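Local coordinates for protein of unknown function with a Fic domain (Bacteroides thetaiotaomicron VPI-5482, PDB 3CUC), which is of unknown function but carries a Fic domain, a largely helical fold of the Fic/DOC family, at residues 178-183 / 250-255; 85-88 / 92-95; 71-76 / 199-204. All coordinates share one frame; numbering follows the deposited sequence.

Interaction 1 (178-183 / 250-255); sequences PVELAA and ATLNDI
One face of the Glu180 carboxylate is covered by the methyl CD2 of Leu252, which sits almost straight above the carboxylate carbon, 3.7 Å from Glu180 CD. Since Leu252 CD2 is 3.9 Å from both Glu180 OE1 and OE2, it favours neither oxygen. The second methyl, CD1, lies beside the base of the glutamate chain, 3.8 Å from Glu180 CB, so the two methyls lie along one flank of that chain, CD1 at its base and CD2 at its end; the two side chains cross at about a right angle. Leu252 reaches it with CG anti to the backbone N (chi1 -167°). Glu180 OE1 is tied to the backbone N of Thr177, just ahead of helix 178-192, a bond of the kind that forms half of a capping box; the carboxylate thus serves its own helix start while one of its faces packs on the leucine methyl. Segment 250-255 leads into helix 256-277 with Ile255 as N-cap. Before that, Thr251 OG1 accepts from Asp254 N (3.2 Å), an ST motif, and Asp254 OD2 accepts from Thr251 N, which comes from above the carboxylate plane. One turn beyond Glu180, Ile255 CD1 abuts Ala183, 3.9 Å from its CB and 3.6 Å from its carbonyl carbon, in a buried apolar patch. Val259 and Leu262 of helix 256-277 cover the same alanine, while Cys236 and Tyr187 flank the isoleucine.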
loop_
_atom_site.group_PDB
_atom_site.type_symbol
_atom_site.label_atom_id
_atom_site.label_comp_id
_atom_site.label_asym_id
_atom_site.label_seq_id
_atom_site.Cartn_x
_atom_site.Cartn_y
_atom_site.Cartn_z
ATOM N N PRO A 178 -6.976 4.267 -12.206
ATOM C CA PRO A 178 -6.658 4.029 -10.791
ATOM C C PRO A 178 -5.352 3.280 -10.545
ATOM O O PRO A 178 -4.691 3.549 -9.545
ATOM C CB PRO A 178 -7.864 3.220 -10.292
ATOM C CG PRO A 178 -8.978 3.660 -11.179
ATOM C CD PRO A 178 -8.330 3.790 -12.539
ATOM N N VAL A 179 -4.975 2.363 -11.437
ATOM C CA VAL A 179 -3.715 1.623 -11.275
ATOM C C VAL A 179 -2.532 2.568 -11.447
ATOM O O VAL A 179 -1.579 2.531 -10.662
ATOM C CB VAL A 179 -3.594 0.445 -12.268
ATOM C CG1 VAL A 179 -2.284 -0.312 -12.063
ATOM C CG2 VAL A 179 -4.768 -0.500 -12.097
ATOM N N GLU A 180 -2.611 3.421 -12.468
ATOM C CA GLU A 180 -1.578 4.423 -12.727
ATOM C C GLU A 180 -1.445 5.400 -11.563
ATOM O O GLU A 180 -0.344 5.633 -11.066
ATOM C CB GLU A 180 -1.899 5.209 -14.003
ATOM C CG GLU A 180 -1.740 4.412 -15.291
ATOM C CD GLU A 180 -2.367 5.097 -16.498
ATOM O OE1 GLU A 180 -3.150 6.057 -16.320
ATOM O OE2 GLU A 180 -2.076 4.670 -17.634
ATOM N N LEU A 181 -2.571 5.966 -11.138
ATOM C CA LEU A 181 -2.581 6.952 -10.061
ATOM C C LEU A 181 -2.054 6.328 -8.773
ATOM O O LEU A 181 -1.290 6.960 -8.038
ATOM C CB LEU A 181 -3.995 7.521 -9.848
ATOM C CG LEU A 181 -4.167 8.570 -8.735
ATOM C CD1 LEU A 181 -3.204 9.731 -8.905
ATOM C CD2 LEU A 181 -5.597 9.079 -8.671
ATOM N N ALA A 182 -2.461 5.084 -8.515
ATOM C CA ALA A 182 -2.000 4.344 -7.345
ATOM C C ALA A 182 -0.497 4.109 -7.424
ATOM O O ALA A 182 0.214 4.327 -6.449
ATOM C CB ALA A 182 -2.739 3.019 -7.217
ATOM N N ALA A 183 -0.016 3.682 -8.588
ATOM C CA ALA A 183 1.413 3.416 -8.773
ATOM C C ALA A 183 2.239 4.668 -8.538
ATOM O O ALA A 183 3.258 4.620 -7.859
ATOM C CB ALA A 183 1.681 2.867 -10.165
ATOM N N ALA A 250 8.551 12.356 -10.198
ATOM C CA ALA A 250 8.630 11.266 -11.172
ATOM C C ALA A 250 7.354 11.207 -12.010
ATOM O O ALA A 250 6.247 11.244 -11.467
ATOM C CB ALA A 250 8.857 9.940 -10.466
ATOM N N THR A 251 7.516 11.118 -13.329
ATOM C CA THR A 251 6.379 11.085 -14.250
ATOM C C THR A 251 5.887 9.658 -14.426
ATOM O O THR A 251 6.568 8.703 -14.047
ATOM C CB THR A 251 6.751 11.627 -15.635
ATOM O OG1 THR A 251 7.612 10.690 -16.300
ATOM C CG2 THR A 251 7.436 12.981 -15.514
ATOM N N LEU A 252 4.711 9.515 -15.024
ATOM C CA LEU A 252 4.131 8.194 -15.258
ATOM C C LEU A 252 5.057 7.336 -16.133
ATOM O O LEU A 252 5.270 6.153 -15.857
ATOM C CB LEU A 252 2.742 8.325 -15.898
ATOM C CG LEU A 252 1.866 7.071 -15.928
ATOM C CD1 LEU A 252 1.628 6.546 -14.521
ATOM C CD2 LEU A 252 0.544 7.361 -16.612
ATOM N N ASN A 253 5.627 7.949 -17.169
ATOM C CA ASN A 253 6.492 7.232 -18.106
ATOM C C ASN A 253 7.806 6.784 -17.471
ATOM O O ASN A 253 8.404 5.800 -17.910
ATOM C CB ASN A 253 6.766 8.083 -19.352
ATOM C CG ASN A 253 5.524 8.271 -20.224
ATOM O OD1 ASN A 253 5.620 8.693 -21.377
ATOM N ND2 ASN A 253 4.355 7.957 -19.676
ATOM N N ASP A 254 8.255 7.511 -16.449
ATOM C CA ASP A 254 9.423 7.099 -15.668
ATOM C C ASP A 254 9.174 5.795 -14.906
ATOM O O ASP A 254 10.070 4.947 -14.825
ATOM C CB ASP A 254 9.830 8.191 -14.666
ATOM C CG ASP A 254 10.366 9.448 -15.337
ATOM O OD1 ASP A 254 10.851 9.365 -16.485
ATOM O OD2 ASP A 254 10.309 10.525 -14.702
ATOM N N ILE A 255 7.962 5.639 -14.360
ATOM C CA ILE A 255 7.650 4.510 -13.471
ATOM C C ILE A 255 6.865 3.372 -14.139
ATOM O O ILE A 255 6.242 2.552 -13.455
ATOM C CB ILE A 255 6.907 4.978 -12.176
ATOM C CG1 ILE A 255 5.463 5.428 -12.462
ATOM C CG2 ILE A 255 7.683 6.100 -11.499
ATOM C CD1 ILE A 255 4.537 5.288 -11.256
#

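Interaction 2 (85-88 / 92-95); sequences KQEA and ERPL
Glu87, near the end of helix 68-89, and Arg93, in the loop leading to helix 97-107, mark the closest backbone approach, with their CA atoms 7.0 Å apart, so only a short turn separates the helix from the returning chain. Between them stands a salt bridge, Glu87 OE1 to Arg93 NH1 at 2.9 Å. It is not a flat, two-pronged pairing: the carboxylate and guanidinium planes are turned 77° against each other, and NH1 approaches OE1 tilted well above the carboxylate plane. On the same side of that plane the arginine's own methylene passes over the carboxylate, with Arg93 CD 3.5 Å from Glu87 CD and 3.2 Å from Glu87 OE2. The arginine therefore meets the glutamate twice, by a charged nitrogen at one oxygen and by aliphatic chain above the carboxylate carbon and the other oxygen. Glu87 is bent at chi2 (78°), which swings its carboxylate off the helix flank toward the loop; Arg93 bends at chi3, which turns NH1 back to OE1 while the CD methylene stays over the carboxylate. The pair closes a helix-to-helix connection in this Fic-family protein, where helix 68-89 packs on helix 199-213, and Phe209 of that helix touches the Glu87 side chain. Arg93 NH2 makes a second salt bridge, to Asp90 OD2 within the connecting turn, so the guanidinium is held between two acids, and its positive charge would be expected to favour the ionised form of the buried Glu87. Arg213 of helix 199-213 gives hydrogen bonds to the backbone oxygens of Ala88 and Arg93, tying the helix end to the loop.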
loop_
_atom_site.group_PDB
_atom_site.type_symbol
_atom_site.label_atom_id
_atom_site.label_comp_id
_atom_site.label_asym_id
_atom_site.label_seq_id
_atom_site.Cartn_x
_atom_site.Cartn_y
_atom_site.Cartn_z
ATOM N N LYS A 85 -10.067 1.819 4.060
ATOM C CA LYS A 85 -11.330 1.395 3.460
ATOM C C LYS A 85 -12.395 2.471 3.672
ATOM O O LYS A 85 -13.045 2.918 2.722
ATOM C CB LYS A 85 -11.798 0.061 4.044
ATOM C CG LYS A 85 -11.057 -1.142 3.472
ATOM C CD LYS A 85 -11.114 -2.359 4.391
ATOM C CE LYS A 85 -12.443 -3.077 4.316
ATOM N NZ LYS A 85 -12.431 -4.287 5.169
ATOM N N GLN A 86 -12.543 2.906 4.919
ATOM C CA GLN A 86 -13.527 3.916 5.280
ATOM C C GLN A 86 -13.241 5.259 4.617
ATOM O O GLN A 86 -14.159 5.928 4.137
ATOM C CB GLN A 86 -13.554 4.087 6.793
ATOM C CG GLN A 86 -14.619 5.028 7.279
ATOM C CD GLN A 86 -14.755 4.998 8.773
ATOM O OE1 GLN A 86 -14.363 5.936 9.460
ATOM N NE2 GLN A 86 -15.300 3.908 9.294
ATOM N N GLU A 87 -11.972 5.650 4.601
ATOM C CA GLU A 87 -11.573 6.902 3.968
ATOM C C GLU A 87 -11.863 6.815 2.476
ATOM O O GLU A 87 -12.485 7.712 1.926
ATOM C CB GLU A 87 -10.091 7.209 4.213
ATOM C CG GLU A 87 -9.728 8.695 4.120
ATOM C CD GLU A 87 -10.105 9.494 5.360
ATOM O OE1 GLU A 87 -10.838 8.961 6.221
ATOM O OE2 GLU A 87 -9.668 10.663 5.468
ATOM N N ALA A 88 -11.436 5.725 1.839
ATOM C CA ALA A 88 -11.686 5.502 0.411
ATOM C C ALA A 88 -13.180 5.490 0.057
ATOM O O ALA A 88 -13.582 6.067 -0.946
ATOM C CB ALA A 88 -11.041 4.203 -0.048
ATOM N N GLU A 92 -16.123 11.686 -1.469
ATOM C CA GLU A 92 -15.975 13.147 -1.448
ATOM C C GLU A 92 -14.876 13.647 -0.506
ATOM O O GLU A 92 -14.656 14.858 -0.420
ATOM C CB GLU A 92 -17.297 13.810 -1.054
ATOM C CG GLU A 92 -18.380 13.713 -2.109
ATOM C CD GLU A 92 -19.649 14.440 -1.706
ATOM O OE1 GLU A 92 -20.290 14.010 -0.727
ATOM O OE2 GLU A 92 -19.995 15.450 -2.353
ATOM N N ARG A 93 -14.198 12.740 0.204
ATOM C CA ARG A 93 -13.114 13.125 1.112
ATOM C C ARG A 93 -11.763 13.097 0.391
ATOM O O ARG A 93 -11.303 12.037 -0.002
ATOM C CB ARG A 93 -13.076 12.199 2.329
ATOM C CG ARG A 93 -12.485 12.857 3.560
ATOM C CD ARG A 93 -12.492 11.934 4.772
ATOM N NE ARG A 93 -13.824 11.434 5.134
ATOM C CZ ARG A 93 -14.093 10.734 6.242
ATOM N NH1 ARG A 93 -13.134 10.452 7.122
ATOM N NH2 ARG A 93 -15.332 10.319 6.485
ATOM N N PRO A 94 -11.127 14.269 0.200
ATOM C CA PRO A 94 -9.820 14.263 -0.451
ATOM C C PRO A 94 -8.718 13.702 0.443
ATOM O O PRO A 94 -8.840 13.710 1.674
ATOM C CB PRO A 94 -9.568 15.742 -0.735
ATOM C CG PRO A 94 -10.329 16.456 0.301
ATOM C CD PRO A 94 -11.555 15.635 0.549
ATOM N N LEU A 95 -7.651 13.218 -0.189
ATOM C CA LEU A 95 -6.493 12.700 0.533
ATOM C C LEU A 95 -5.831 13.840 1.299
ATOM O O LEU A 95 -5.482 14.872 0.724
ATOM C CB LEU A 95 -5.494 12.055 -0.438
ATOM C CG LEU A 95 -4.303 11.323 0.180
ATOM C CD1 LEU A 95 -4.783 10.241 1.119
ATOM C CD2 LEU A 95 -3.424 10.735 -0.910
#

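Interaction 3 (71-76 / 199-204); sequences YEEMKA and NGRIAR
Arg201 NH1 meets Glu73 OE1 at 3.0 Å, in a salt bridge whose hydrogen bond is weak because the N-H points off line (132°). Arg201 is the first of the two arginines of the Fic signature motif, here HPFEDGNGRIAR, which runs from His193 through the loop into the start of helix 199-213; Glu73 reaches over from helix 68-89. The backbones stay well apart, 11.0 Å between the CA atoms of Glu73 and Arg201, and the two long side chains together span this distance. Glu73 extends straight beyond CG, whereas Arg201 bends at chi3 (-83°), and the two chains cross at about a right angle. Their flat ends are nevertheless only 26° from parallel. The guanidinium offers a single nitrogen at close range: Arg201 NH2 remains 4.0 Å from Glu73 OE1. The other carboxylate oxygen, Glu73 OE2, is taken by Lys69 one turn earlier in its own helix, so the acid is shared between two cations. Ser40 and Asn41 of helix 22-42 touch Arg201.

A turn further along helix 199-213, Arg204 is gripped by three groups: its NH2 forms a salt bridge with Glu44 OE2, NE bonds to Ser40 OG and NH1 to Tyr229 OH. Ser40 and Glu44 fit the serine and glutamate of the inhibitory signature known from many Fic proteins, and a salt bridge from that glutamate to the second arginine of the motif is consistent with a self-inhibited state. The backbone oxygen of Gly200 lies over the centre of the Arg204 guanidinium, 3.2 Å above its plane.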
loop_
_atom_site.group_PDB
_atom_site.type_symbol
_atom_site.label_atom_id
_atom_site.label_comp_id
_atom_site.label_asym_id
_atom_site.label_seq_id
_atom_site.Cartn_x
_atom_site.Cartn_y
_atom_site.Cartn_z
ATOM N N TYR A 71 2.579 -8.782 17.579
ATOM C CA TYR A 71 1.114 -8.888 17.588
ATOM C C TYR A 71 0.484 -7.515 17.530
ATOM O O TYR A 71 -0.511 -7.329 16.842
ATOM C CB TYR A 71 0.592 -9.661 18.807
ATOM C CG TYR A 71 0.737 -11.163 18.681
ATOM C CD1 TYR A 71 0.142 -11.850 17.633
ATOM C CD2 TYR A 71 1.469 -11.897 19.612
ATOM C CE1 TYR A 71 0.284 -13.227 17.506
ATOM C CE2 TYR A 71 1.610 -13.271 19.496
ATOM C CZ TYR A 71 1.014 -13.926 18.444
ATOM O OH TYR A 71 1.152 -15.282 18.320
ATOM N N GLU A 72 1.072 -6.548 18.226
ATOM C CA GLU A 72 0.521 -5.200 18.233
ATOM C C GLU A 72 0.621 -4.546 16.857
ATOM O O GLU A 72 -0.370 -3.988 16.414
ATOM C CB GLU A 72 1.179 -4.301 19.284
ATOM C CG GLU A 72 1.247 -4.847 20.718
ATOM C CD GLU A 72 -0.082 -4.866 21.448
ATOM O OE1 GLU A 72 -1.142 -4.784 20.785
ATOM O OE2 GLU A 72 -0.057 -4.969 22.703
ATOM N N GLU A 73 1.781 -4.609 16.180
ATOM C CA GLU A 73 1.932 -3.951 14.875
ATOM C C GLU A 73 1.015 -4.603 13.846
ATOM O O GLU A 73 0.402 -3.920 13.029
ATOM C CB GLU A 73 3.387 -3.957 14.374
ATOM C CG GLU A 73 4.284 -2.934 15.050
ATOM C CD GLU A 73 5.604 -2.731 14.327
ATOM O OE1 GLU A 73 5.757 -3.211 13.183
ATOM O OE2 GLU A 73 6.495 -2.079 14.912
HETATM N N MSE A 74 0.930 -5.928 13.894
HETATM C CA MSE A 74 0.070 -6.676 12.991
HETATM C C MSE A 74 -1.359 -6.248 13.211
HETATM O O MSE A 74 -2.084 -5.989 12.267
HETATM C CB MSE A 74 0.216 -8.181 13.223
HETATM C CG MSE A 74 -0.512 -9.057 12.214
HETATM SE SE MSE A 74 0.201 -8.885 10.431
HETATM C CE MSE A 74 1.703 -10.055 10.598
ATOM N N LYS A 75 -1.761 -6.147 14.466
ATOM C CA LYS A 75 -3.115 -5.693 14.811
ATOM C C LYS A 75 -3.364 -4.236 14.404
ATOM O O LYS A 75 -4.433 -3.900 13.909
ATOM C CB LYS A 75 -3.332 -5.831 16.321
ATOM C CG LYS A 75 -4.760 -5.566 16.823
ATOM C CD LYS A 75 -4.749 -5.307 18.332
ATOM C CE LYS A 75 -6.130 -5.467 18.969
ATOM N NZ LYS A 75 -6.069 -5.238 20.447
ATOM N N ALA A 76 -2.374 -3.375 14.627
ATOM C CA ALA A 76 -2.497 -1.949 14.330
ATOM C C ALA A 76 -2.592 -1.726 12.819
ATOM O O ALA A 76 -3.366 -0.886 12.356
ATOM C CB ALA A 76 -1.320 -1.183 14.909
ATOM N N ASN A 199 7.079 3.596 6.243
ATOM C CA ASN A 199 6.828 4.172 4.924
ATOM C C ASN A 199 6.492 3.120 3.867
ATOM O O ASN A 199 5.719 3.386 2.943
ATOM C CB ASN A 199 8.016 5.024 4.479
ATOM C CG ASN A 199 8.170 6.285 5.315
ATOM O OD1 ASN A 199 7.362 7.208 5.220
ATOM N ND2 ASN A 199 9.215 6.327 6.141
ATOM N N GLY A 200 7.056 1.926 4.008
ATOM C CA GLY A 200 6.712 0.830 3.116
ATOM C C GLY A 200 5.245 0.481 3.246
ATOM O O GLY A 200 4.535 0.344 2.257
ATOM N N ARG A 201 4.787 0.353 4.480
ATOM C CA ARG A 201 3.405 -0.026 4.751
ATOM C C ARG A 201 2.410 1.060 4.390
ATOM O O ARG A 201 1.296 0.752 3.975
ATOM C CB ARG A 201 3.244 -0.411 6.222
ATOM C CG ARG A 201 3.777 -1.793 6.531
ATOM C CD ARG A 201 3.960 -1.992 8.009
ATOM N NE ARG A 201 5.231 -1.453 8.471
ATOM C CZ ARG A 201 5.581 -1.354 9.745
ATOM N NH1 ARG A 201 4.754 -1.757 10.699
ATOM N NH2 ARG A 201 6.768 -0.841 10.066
ATOM N N ILE A 202 2.808 2.322 4.555
ATOM C CA ILE A 202 1.957 3.444 4.174
ATOM C C ILE A 202 1.799 3.454 2.661
ATOM O O ILE A 202 0.684 3.550 2.163
ATOM C CB ILE A 202 2.513 4.807 4.641
ATOM C CG1 ILE A 202 2.564 4.881 6.174
ATOM C CG2 ILE A 202 1.652 5.946 4.097
ATOM C CD1 ILE A 202 1.204 4.980 6.832
ATOM N N ALA A 203 2.911 3.337 1.939
ATOM C CA ALA A 203 2.875 3.282 0.477
ATOM C C ALA A 203 1.853 2.251 0.004
ATOM O O ALA A 203 0.966 2.562 -0.793
ATOM C CB ALA A 203 4.247 2.962 -0.089
ATOM N N ARG A 204 1.960 1.035 0.528
ATOM C CA ARG A 204 1.111 -0.058 0.079
ATOM C C ARG A 204 -0.331 0.132 0.518
ATOM O O ARG A 204 -1.259 -0.270 -0.188
ATOM C CB ARG A 204 1.663 -1.395 0.562
ATOM C CG ARG A 204 2.922 -1.811 -0.194
ATOM C CD ARG A 204 3.393 -3.200 0.198
ATOM N NE ARG A 204 3.900 -3.215 1.573
ATOM C CZ ARG A 204 5.121 -2.826 1.949
ATOM N NH1 ARG A 204 6.009 -2.388 1.065
ATOM N NH2 ARG A 204 5.455 -2.879 3.224
#

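In the fold
Helix 68-89 carries one side of both interaction 3, near its start, and interaction 2, near its end, with centres about 19 Å apart; interaction 2 closes a short turn nested within the long loop that interaction 3 spans. Helix 199-213, partner in interaction 3, packs against the far end of helix 68-89 as well. Interaction 1 opens after interaction 2 has closed, joining helix 178-192 to the approach to helix 256-277; its segments alternate with those of interaction 3, and the two lie on opposite sides of the chain's centre, about 23 Å between contact centres. Of the two helices joined by the signature loop, 178-192 is thus tied to a later part of the chain and 199-213 to an earlier one.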